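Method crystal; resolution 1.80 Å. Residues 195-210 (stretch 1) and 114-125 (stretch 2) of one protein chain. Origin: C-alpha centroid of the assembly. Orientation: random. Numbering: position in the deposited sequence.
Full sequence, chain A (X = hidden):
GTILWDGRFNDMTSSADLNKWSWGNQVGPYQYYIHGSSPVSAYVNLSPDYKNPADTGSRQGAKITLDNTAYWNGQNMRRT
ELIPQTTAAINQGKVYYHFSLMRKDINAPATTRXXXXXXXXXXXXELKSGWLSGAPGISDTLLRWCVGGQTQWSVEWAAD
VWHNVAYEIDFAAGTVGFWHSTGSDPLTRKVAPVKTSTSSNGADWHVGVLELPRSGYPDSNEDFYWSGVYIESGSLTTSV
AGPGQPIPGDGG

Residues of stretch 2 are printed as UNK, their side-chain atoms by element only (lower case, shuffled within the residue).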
ATOM      1  N   LYS A 195      20.568   0.745   2.585  1.00 16.94           N
ATOM      2  CA  LYS A 195      21.012  -0.236   1.583  1.00 18.58           C
ATOM      3  C   LYS A 195      20.323  -1.590   1.707  1.00 17.49           C
ATOM      4  O   LYS A 195      20.155  -2.093   2.808  1.00 18.37           O
ATOM      5  CB  LYS A 195      22.523  -0.498   1.699  1.00 21.33           C
ATOM      6  CG  LYS A 195      23.437   0.628   1.293  1.00 25.55           C
ATOM      7  CD  LYS A 195      24.803   0.044   0.921  1.00 29.13           C
ATOM      8  CE  LYS A 195      25.919   1.098   0.802  1.00 33.76           C
ATOM      9  NZ  LYS A 195      26.308   1.687   2.124  1.00 35.61           N
ATOM     10  N   THR A 196      19.933  -2.179   0.579  1.00 17.13           N
ATOM     11  CA  THR A 196      19.313  -3.496   0.582  1.00 17.58           C
ATOM     12  C   THR A 196      19.302  -3.979  -0.857  1.00 16.01           C
ATOM     13  O   THR A 196      19.583  -3.206  -1.758  1.00 16.31           O
ATOM     14  CB  THR A 196      17.837  -3.461   1.137  1.00 19.38           C
ATOM     15  OG1 THR A 196      17.433  -4.784   1.528  1.00 22.30           O
ATOM     16  CG2 THR A 196      16.870  -2.960   0.090  1.00 17.20           C
ATOM     17  N   SER A 197      18.985  -5.253  -1.077  1.00 18.84           N
ATOM     18  CA  SER A 197      18.906  -5.796  -2.441  1.00 21.44           C
ATOM     19  C   SER A 197      17.606  -5.318  -3.056  1.00 22.56           C
ATOM     20  O   SER A 197      16.524  -5.797  -2.694  1.00 22.07           O
ATOM     21  CB  SER A 197      18.874  -7.329  -2.450  1.00 21.81           C
ATOM     22  OG  SER A 197      20.128  -7.880  -2.114  1.00 28.23           O
ATOM     23  N   THR A 198      17.712  -4.373  -3.975  1.00 22.63           N
ATOM     24  CA  THR A 198      16.546  -3.852  -4.625  1.00 27.57           C
ATOM     25  C   THR A 198      16.531  -4.562  -5.970  1.00 31.61           C
ATOM     26  O   THR A 198      17.315  -4.254  -6.865  1.00 36.76           O
ATOM     27  CB  THR A 198      16.666  -2.323  -4.752  1.00 27.20           C
ATOM     28  OG1 THR A 198      15.383  -1.780  -5.054  1.00 32.16           O
ATOM     29  CG2 THR A 198      17.648  -1.928  -5.818  1.00 22.58           C
ATOM     30  N   SER A 199      15.703  -5.579  -6.084  1.00 33.01           N
ATOM     31  CA  SER A 199      15.623  -6.337  -7.326  1.00 33.50           C
ATOM     32  C   SER A 199      14.140  -6.353  -7.618  1.00 33.91           C
ATOM     33  O   SER A 199      13.342  -6.756  -6.775  1.00 33.81           O
ATOM     34  CB  SER A 199      16.161  -7.760  -7.119  1.00 34.01           C
ATOM     35  OG  SER A 199      16.344  -8.455  -8.350  1.00 31.26           O
ATOM     36  N   SER A 200      13.766  -5.881  -8.797  1.00 35.85           N
ATOM     37  CA  SER A 200      12.356  -5.829  -9.157  1.00 36.31           C
ATOM     38  C   SER A 200      12.207  -5.849 -10.653  1.00 37.31           C
ATOM     39  O   SER A 200      13.078  -5.356 -11.362  1.00 37.48           O
ATOM     40  CB  SER A 200      11.730  -4.543  -8.606  1.00 36.44           C
ATOM     41  OG  SER A 200      10.424  -4.327  -9.116  1.00 35.27           O
ATOM     42  N   ASN A 201      11.103  -6.422 -11.131  1.00 38.19           N
ATOM     43  CA  ASN A 201      10.817  -6.457 -12.571  1.00 38.10           C
ATOM     44  C   ASN A 201       9.853  -5.326 -12.923  1.00 37.04           C
ATOM     45  O   ASN A 201       9.499  -5.157 -14.089  1.00 38.07           O
ATOM     46  CB  ASN A 201      10.102  -7.721 -12.973  1.00 38.60           C
ATOM     47  CG  ASN A 201       8.600  -7.563 -12.856  1.00 40.23           C
ATOM     48  OD1 ASN A 201       7.886  -7.499 -13.857  1.00 41.53           O
ATOM     49  ND2 ASN A 201       8.119  -7.458 -11.628  1.00 37.58           N
ATOM     50  N   GLY A 202       9.380  -4.589 -11.926  1.00 35.99           N
ATOM     51  CA  GLY A 202       8.454  -3.500 -12.215  1.00 34.01           C
ATOM     52  C   GLY A 202       6.998  -3.923 -12.212  1.00 33.48           C
ATOM     53  O   GLY A 202       6.117  -3.077 -12.275  1.00 36.46           O
ATOM     54  N   ALA A 203       6.737  -5.229 -12.174  1.00 31.89           N
ATOM     55  CA  ALA A 203       5.372  -5.748 -12.119  1.00 26.73           C
ATOM     56  C   ALA A 203       5.356  -6.570 -10.849  1.00 23.94           C
ATOM     57  O   ALA A 203       5.042  -7.753 -10.868  1.00 25.37           O
ATOM     58  CB  ALA A 203       5.084  -6.631 -13.305  1.00 27.80           C
ATOM     59  N   ASP A 204       5.707  -5.943  -9.742  1.00 19.06           N
ATOM     60  CA  ASP A 204       5.738  -6.684  -8.499  1.00 18.74           C
ATOM     61  C   ASP A 204       5.586  -5.851  -7.235  1.00 14.40           C
ATOM     62  O   ASP A 204       6.076  -6.240  -6.177  1.00 13.60           O
ATOM     63  CB  ASP A 204       7.026  -7.474  -8.425  1.00 21.02           C
ATOM     64  CG  ASP A 204       8.237  -6.585  -8.470  1.00 21.22           C
ATOM     65  OD1 ASP A 204       8.077  -5.361  -8.621  1.00 22.86           O
ATOM     66  OD2 ASP A 204       9.367  -7.108  -8.359  1.00 27.53           O
ATOM     67  N   TRP A 205       4.933  -4.703  -7.348  1.00 10.22           N
ATOM     68  CA  TRP A 205       4.677  -3.909  -6.159  1.00  9.22           C
ATOM     69  C   TRP A 205       3.227  -4.249  -5.828  1.00  8.85           C
ATOM     70  O   TRP A 205       2.319  -4.021  -6.638  1.00  8.03           O
ATOM     71  CB  TRP A 205       4.804  -2.418  -6.420  1.00  8.41           C
ATOM     72  CG  TRP A 205       4.613  -1.628  -5.164  1.00  9.02           C
ATOM     73  CD1 TRP A 205       5.063  -1.944  -3.905  1.00  8.22           C
ATOM     74  CD2 TRP A 205       3.939  -0.374  -5.041  1.00  9.15           C
ATOM     75  NE1 TRP A 205       4.714  -0.958  -3.005  1.00  5.57           N
ATOM     76  CE2 TRP A 205       4.019   0.014  -3.677  1.00  7.84           C
ATOM     77  CE3 TRP A 205       3.275   0.467  -5.948  1.00 11.10           C
ATOM     78  CZ2 TRP A 205       3.460   1.191  -3.205  1.00  7.80           C
ATOM     79  CZ3 TRP A 205       2.725   1.652  -5.467  1.00  8.25           C
ATOM     80  CH2 TRP A 205       2.822   1.997  -4.114  1.00  9.42           C
ATOM     81  N   HIS A 206       3.017  -4.753  -4.623  1.00  9.87           N
ATOM     82  CA  HIS A 206       1.701  -5.200  -4.194  1.00 11.05           C
ATOM     83  C   HIS A 206       1.003  -4.159  -3.347  1.00 10.00           C
ATOM     84  O   HIS A 206       1.302  -3.994  -2.177  1.00  9.07           O
ATOM     85  CB  HIS A 206       1.831  -6.515  -3.418  1.00 10.16           C
ATOM     86  CG  HIS A 206       2.344  -7.650  -4.244  1.00 13.43           C
ATOM     87  ND1 HIS A 206       1.635  -8.815  -4.425  1.00 13.90           N
ATOM     88  CD2 HIS A 206       3.494  -7.793  -4.949  1.00 15.66           C
ATOM     89  CE1 HIS A 206       2.322  -9.630  -5.213  1.00 16.04           C
ATOM     90  NE2 HIS A 206       3.453  -9.031  -5.545  1.00 16.26           N
ATOM     91  N   VAL A 207       0.089  -3.439  -3.977  1.00  9.01           N
ATOM     92  CA  VAL A 207      -0.698  -2.397  -3.326  1.00  8.99           C
ATOM     93  C   VAL A 207      -1.844  -3.132  -2.697  1.00 10.41           C
ATOM     94  O   VAL A 207      -2.812  -3.537  -3.362  1.00 12.31           O
ATOM     95  CB  VAL A 207      -1.232  -1.383  -4.346  1.00  8.99           C
ATOM     96  CG1 VAL A 207      -2.136  -0.324  -3.648  1.00 10.96           C
ATOM     97  CG2 VAL A 207      -0.052  -0.733  -5.038  1.00 10.42           C
ATOM     98  N   GLY A 208      -1.741  -3.294  -1.391  1.00  9.63           N
ATOM     99  CA  GLY A 208      -2.752  -4.048  -0.698  1.00  7.54           C
ATOM    100  C   GLY A 208      -2.152  -4.635   0.548  1.00  9.16           C
ATOM    101  O   GLY A 208      -1.132  -4.142   1.033  1.00 10.91           O
ATOM    102  N   VAL A 209      -2.754  -5.717   1.034  1.00  9.90           N
ATOM    103  CA  VAL A 209      -2.376  -6.324   2.300  1.00  9.17           C
ATOM    104  C   VAL A 209      -2.324  -7.835   2.297  1.00  9.92           C
ATOM    105  O   VAL A 209      -3.160  -8.512   1.714  1.00  9.18           O
ATOM    106  CB  VAL A 209      -3.408  -5.937   3.420  1.00 10.02           C
ATOM    107  CG1 VAL A 209      -2.872  -6.408   4.823  1.00 12.57           C
ATOM    108  CG2 VAL A 209      -3.693  -4.443   3.415  1.00 13.07           C
ATOM    109  N   LEU A 210      -1.327  -8.351   3.004  1.00 10.24           N
ATOM    110  CA  LEU A 210      -1.135  -9.779   3.181  1.00 10.67           C
ATOM    111  C   LEU A 210      -1.129  -9.958   4.705  1.00  8.44           C
ATOM    112  O   LEU A 210      -0.485  -9.193   5.408  1.00 10.22           O
ATOM    113  CB  LEU A 210       0.208 -10.211   2.563  1.00  9.72           C
ATOM    114  CG  LEU A 210       0.648 -11.681   2.574  1.00 12.38           C
ATOM    115  CD1 LEU A 210       1.751 -11.918   1.573  1.00 13.62           C
ATOM    116  CD2 LEU A 210       1.144 -12.018   3.963  1.00 11.99           C
ATOM    117  N   UNK A 114       0.653 -10.798  11.925  1.00  9.57           N
ATOM    118  CA  UNK A 114       1.524  -9.955  11.116  1.00  9.59           C
ATOM    119  C   UNK A 114       0.863  -9.582   9.785  1.00  8.29           C
ATOM    120  O   UNK A 114       0.257 -10.422   9.127  1.00  9.77           O
ATOM    121  c   UNK A 114       2.849 -10.677  10.857  1.00 10.24           C
ATOM    122  o   UNK A 114       5.858 -10.321   8.731  1.00 15.57           O
ATOM    123  o   UNK A 114       5.489 -11.553  10.494  1.00 20.37           O
ATOM    124  c   UNK A 114       5.132 -10.668   9.675  1.00 17.02           C
ATOM    125  c   UNK A 114       3.762  -9.967   9.840  1.00 12.47           C
ATOM    126  N   UNK A 115       0.978  -8.308   9.403  1.00 10.57           N
ATOM    127  CA  UNK A 115       0.447  -7.843   8.124  1.00  9.02           C
ATOM    128  C   UNK A 115       1.630  -7.262   7.389  1.00  8.41           C
ATOM    129  O   UNK A 115       2.486  -6.637   8.012  1.00  8.28           O
ATOM    130  c   UNK A 115      -3.104  -7.809  10.678  1.00 10.77           C
ATOM    131  c   UNK A 115      -1.834  -7.150   8.997  1.00 10.63           C
ATOM    132  c   UNK A 115      -3.103  -7.266   8.549  1.00 11.93           C
ATOM    133  n   UNK A 115      -1.863  -7.499  10.333  1.00 11.65           N
ATOM    134  n   UNK A 115      -3.875  -7.676   9.613  1.00 12.99           N
ATOM    135  c   UNK A 115      -0.579  -6.716   8.301  1.00  8.72           C
ATOM    136  N   UNK A 116       1.671  -7.513   6.091  1.00  9.01           N
ATOM    137  CA  UNK A 116       2.710  -6.985   5.192  1.00  9.67           C
ATOM    138  C   UNK A 116       1.877  -6.122   4.234  1.00  8.06           C
ATOM    139  O   UNK A 116       0.944  -6.606   3.621  1.00  8.25           O
ATOM    140  o   UNK A 116       4.625 -10.633   3.955  1.00 15.17           O
ATOM    141  c   UNK A 116       4.338  -8.869   5.535  1.00 14.00           C
ATOM    142  c   UNK A 116       3.423  -8.141   4.500  1.00 10.61           C
ATOM    143  c   UNK A 116       4.763 -10.257   5.113  1.00 13.37           C
ATOM    144  n   UNK A 116       5.298 -11.030   6.060  1.00 13.10           N
ATOM    145  N   UNK A 117       2.265  -4.860   4.110  1.00  8.29           N
ATOM    146  CA  UNK A 117       1.498  -3.861   3.372  1.00  7.29           C
ATOM    147  C   UNK A 117       2.302  -3.096   2.333  1.00  6.82           C
ATOM    148  O   UNK A 117       3.409  -2.654   2.630  1.00  9.07           O
ATOM    149  c   UNK A 117       0.086  -1.799   3.741  1.00  7.56           C
ATOM    150  c   UNK A 117      -0.041  -2.857   6.816  1.00 10.96           C
ATOM    151  c   UNK A 117       0.170  -3.618   5.506  1.00  7.56           C
ATOM    152  c   UNK A 117       0.959  -2.847   4.413  1.00  6.80           C
ATOM    153  N   UNK A 118       1.744  -2.892   1.139  1.00  6.75           N
ATOM    154  CA  UNK A 118       2.465  -2.103   0.105  1.00  6.62           C
ATOM    155  C   UNK A 118       3.901  -2.642  -0.086  1.00  6.46           C
ATOM    156  O   UNK A 118       4.893  -1.894  -0.140  1.00  9.34           O
ATOM    157  c   UNK A 118       2.511  -0.662   0.525  1.00  5.37           C
ATOM    158  N   UNK A 119       3.988  -3.947  -0.235  1.00  8.78           N
ATOM    159  CA  UNK A 119       5.282  -4.619  -0.347  1.00  9.24           C
ATOM    160  C   UNK A 119       5.686  -5.020  -1.733  1.00  8.25           C
ATOM    161  O   UNK A 119       4.829  -5.263  -2.596  1.00  7.28           O
ATOM    162  c   UNK A 119       3.550  -8.909  -1.152  1.00 11.48           C
ATOM    163  c   UNK A 119       4.197  -6.929   0.127  1.00 10.59           C
ATOM    164  c   UNK A 119       5.265  -5.895   0.534  1.00  9.68           C
ATOM    165  c   UNK A 119       1.951  -7.876   0.351  1.00 11.96           C
ATOM    166  c   UNK A 119       4.496  -7.930  -0.792  1.00  9.11           C
ATOM    167  c   UNK A 119       2.914  -6.902   0.699  1.00 10.53           C
ATOM    168  c   UNK A 119       2.274  -8.882  -0.581  1.00 10.60           C
ATOM    169  N   UNK A 120       7.008  -5.095  -1.966  1.00  7.53           N
ATOM    170  CA  UNK A 120       7.493  -5.600  -3.245  1.00  8.09           C
ATOM    171  C   UNK A 120       7.542  -7.121  -3.110  1.00  8.20           C
ATOM    172  O   UNK A 120       7.588  -7.644  -1.999  1.00  9.82           O
ATOM    173  c   UNK A 120       8.893  -5.026  -3.573  1.00  8.45           C
ATOM    174  c   UNK A 120       8.898  -2.591  -2.948  1.00  8.60           C
ATOM    175  c   UNK A 120       8.540  -1.848  -5.610  1.00 10.43           C
ATOM    176  c   UNK A 120       8.681  -3.182  -5.263  1.00 10.58           C
ATOM    177  c   UNK A 120       8.855  -3.570  -3.933  1.00  7.47           C
ATOM    178  c   UNK A 120       8.571  -0.873  -4.646  1.00 10.96           C
ATOM    179  c   UNK A 120       8.756  -1.239  -3.286  1.00 10.71           C
ATOM    180  N   UNK A 121       7.521  -7.834  -4.231  1.00  8.31           N
ATOM    181  CA  UNK A 121       7.536  -9.298  -4.205  1.00 12.10           C
ATOM    182  C   UNK A 121       8.725  -9.934  -3.455  1.00 11.69           C
ATOM    183  O   UNK A 121       8.608 -11.026  -2.922  1.00 12.56           O
ATOM    184  c   UNK A 121       7.466  -9.833  -5.633  1.00 14.62           C
ATOM    185  o   UNK A 121       4.973 -10.292  -7.551  1.00 24.56           O
ATOM    186  c   UNK A 121       5.896 -11.080  -7.194  1.00 24.74           C
ATOM    187  c   UNK A 121       6.485 -10.974  -5.794  1.00 21.87           C
ATOM    188  o   UNK A 121       6.367 -11.967  -7.945  1.00 29.42           O
ATOM    189  N   UNK A 122       9.852  -9.247  -3.425  1.00 12.10           N
ATOM    190  CA  UNK A 122      11.037  -9.757  -2.708  1.00 13.11           C
ATOM    191  C   UNK A 122      11.047  -9.231  -1.271  1.00 12.37           C
ATOM    192  O   UNK A 122      11.937  -9.541  -0.464  1.00 11.79           O
ATOM    193  o   UNK A 122      12.358  -7.854  -3.252  1.00 13.27           O
ATOM    194  c   UNK A 122      12.279  -9.243  -3.427  1.00 11.71           C
ATOM    195  N   UNK A 123      10.056  -8.407  -0.957  1.00 10.18           N
ATOM    196  CA  UNK A 123       9.942  -7.778   0.352  1.00  9.65           C
ATOM    197  C   UNK A 123      11.158  -6.930   0.757  1.00  9.40           C
ATOM    198  O   UNK A 123      11.442  -6.778   1.941  1.00  9.04           O
ATOM    199  c   UNK A 123       7.064  -9.249   1.809  1.00 10.08           C
ATOM    200  c   UNK A 123       8.269  -9.493   1.239  1.00 11.45           C
ATOM    201  n   UNK A 123       6.169 -10.136   1.260  1.00 13.92           N
ATOM    202  n   UNK A 123       8.067 -10.530   0.351  1.00 14.68           N
ATOM    203  c   UNK A 123       6.794 -10.902   0.386  1.00  8.73           C
ATOM    204  c   UNK A 123       9.605  -8.831   1.442  1.00 10.50           C
ATOM    205  N   UNK A 124      11.827  -6.308  -0.218  1.00  9.97           N
ATOM    206  CA  UNK A 124      13.004  -5.509   0.125  1.00 10.01           C
ATOM    207  C   UNK A 124      12.575  -4.310   0.927  1.00 10.02           C
ATOM    208  O   UNK A 124      13.342  -3.796   1.746  1.00 10.12           O
ATOM    209  c   UNK A 124      13.850  -5.139  -1.105  1.00  8.89           C
ATOM    210  c   UNK A 124      12.699  -4.564  -3.257  1.00 11.76           C
ATOM    211  c   UNK A 124      13.259  -2.791  -1.770  1.00 10.70           C
ATOM    212  c   UNK A 124      13.225  -4.144  -2.048  1.00  8.83           C
ATOM    213  c   UNK A 124      12.216  -3.642  -4.195  1.00 14.13           C
ATOM    214  c   UNK A 124      12.256  -2.284  -3.911  1.00  9.92           C
ATOM    215  c   UNK A 124      12.776  -1.853  -2.693  1.00 11.29           C
ATOM    216  N   UNK A 125      11.350  -3.851   0.682  1.00  7.39           N
ATOM    217  CA  UNK A 125      10.785  -2.797   1.536  1.00  6.42           C
ATOM    218  C   UNK A 125       9.249  -3.002   1.584  1.00  7.48           C
ATOM    219  O   UNK A 125       8.679  -3.633   0.701  1.00  8.00           O
ATOM    220  c   UNK A 125      10.357  -0.938  -0.157  1.00  6.28           C
ATOM    221  o   UNK A 125      10.855  -0.476   2.185  1.00  9.50           O
ATOM    222  c   UNK A 125      11.147  -1.366   1.098  1.00  8.43           C
TER
HETATM  223  O   HOH W   1       4.214 -10.129 -10.174  1.00 33.47           O
HETATM  224  O   HOH W   2      10.723  -7.617  -6.228  1.00 19.58           O
HETATM  225  O   HOH W   3      14.661  -7.424  -4.282  1.00 26.53           O

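Position 114 has three side-chain carbons in a row, the third carrying two oxygens: Glu-114, lying largely beyond stretch 1.

Position 115 shows one carbon and a five-membered ring of three carbons and two nitrogens, Val-209 CG1 meeting the ring's edge. This is His-115; its nitrogens find hydrogen-bond partners outside the two stretches.

Position 116 has three carbons, the third bearing one oxygen and one nitrogen, near Leu-210 CD2: Gln-116. The amide suits it, since NE2 donates to Glu-114 OE2 (2.8 Å), while its backbone exchanges two hydrogen bonds with Leu-210, Gln-116 N to Leu-210 O (2.8 Å) and Leu-210 N to Gln-116 O (2.9 Å).

Position 117 has four carbons, forked at the first, one arm two carbons long, near Val-209 CG1: Ile-117. Its CG1 lies 4.2 Å from Val-209 CG1, a buried apolar pairing.

Position 118 has a single carbon, beside the Trp-205 indole, hence Ala-118. Here the chain turns a corner; N donates to Gly-208 O (3.1 Å), and O receives Trp-205 NE1 (3.0 Å) at the indole edge. Ala-118 CB lies close to that ring, 4.3 Å from Trp-205 CZ2.

Position 119 carries one carbon and a six-carbon ring, His-206 CB over its face, 3.8 Å from the centroid: Phe-119. The imidazole is nearly parallel but slid aside. Leu-210 CB approaches Phe-119 CE1 at 3.7 Å.

Position 120 has the same make-up, its flat ring in an offset stack with the five-membered ring of Trp-205, centroids 4.4 Å apart: Phe-120.

Position 121 has three carbons, the last with two oxygens, one facing His-206 NE2: Glu-121. The carboxylate suits a place facing a donor: His-206 NE2 donates to OE1 (2.8 Å), and water 1 links OE1 to Ala-203 O.

Position 122 has one carbon and one oxygen, near Ser-199 O: Ser-122. Its short hydroxyl donates to water 3, reaching through it Ser-197 O and Ser-199 N.

Position 123 again has one carbon and a five-membered ring with two nitrogens, CA to CB pointing away from stretch 1: His-123, ending the type I turn begun at Phe-120. ND1 donates weakly to Glu-121 O.

Position 124 has one carbon and a six-carbon ring, beneath Thr-198 CA, 4.2 Å from the centroid. Phe-124 thus offers a broad apolar face to the loop.

Position 125 has one carbon carrying an oxygen and a carbon, without contact to stretch 1: Thr-125, whose OG1 is satisfied elsewhere in the structure.

The contact combines antiparallel backbone pairing with aromatic packing. The chain turns a corner in each stretch, at Gly-208 and at Ala-118, and Trp-205 NE1 donates to Ala-118 O; farther along, Phe-124 and bridging waters hold the loop. The two stretches together bury 1015 Å².

Stretch 2, residues 114-125: EHQIAFFESHFT
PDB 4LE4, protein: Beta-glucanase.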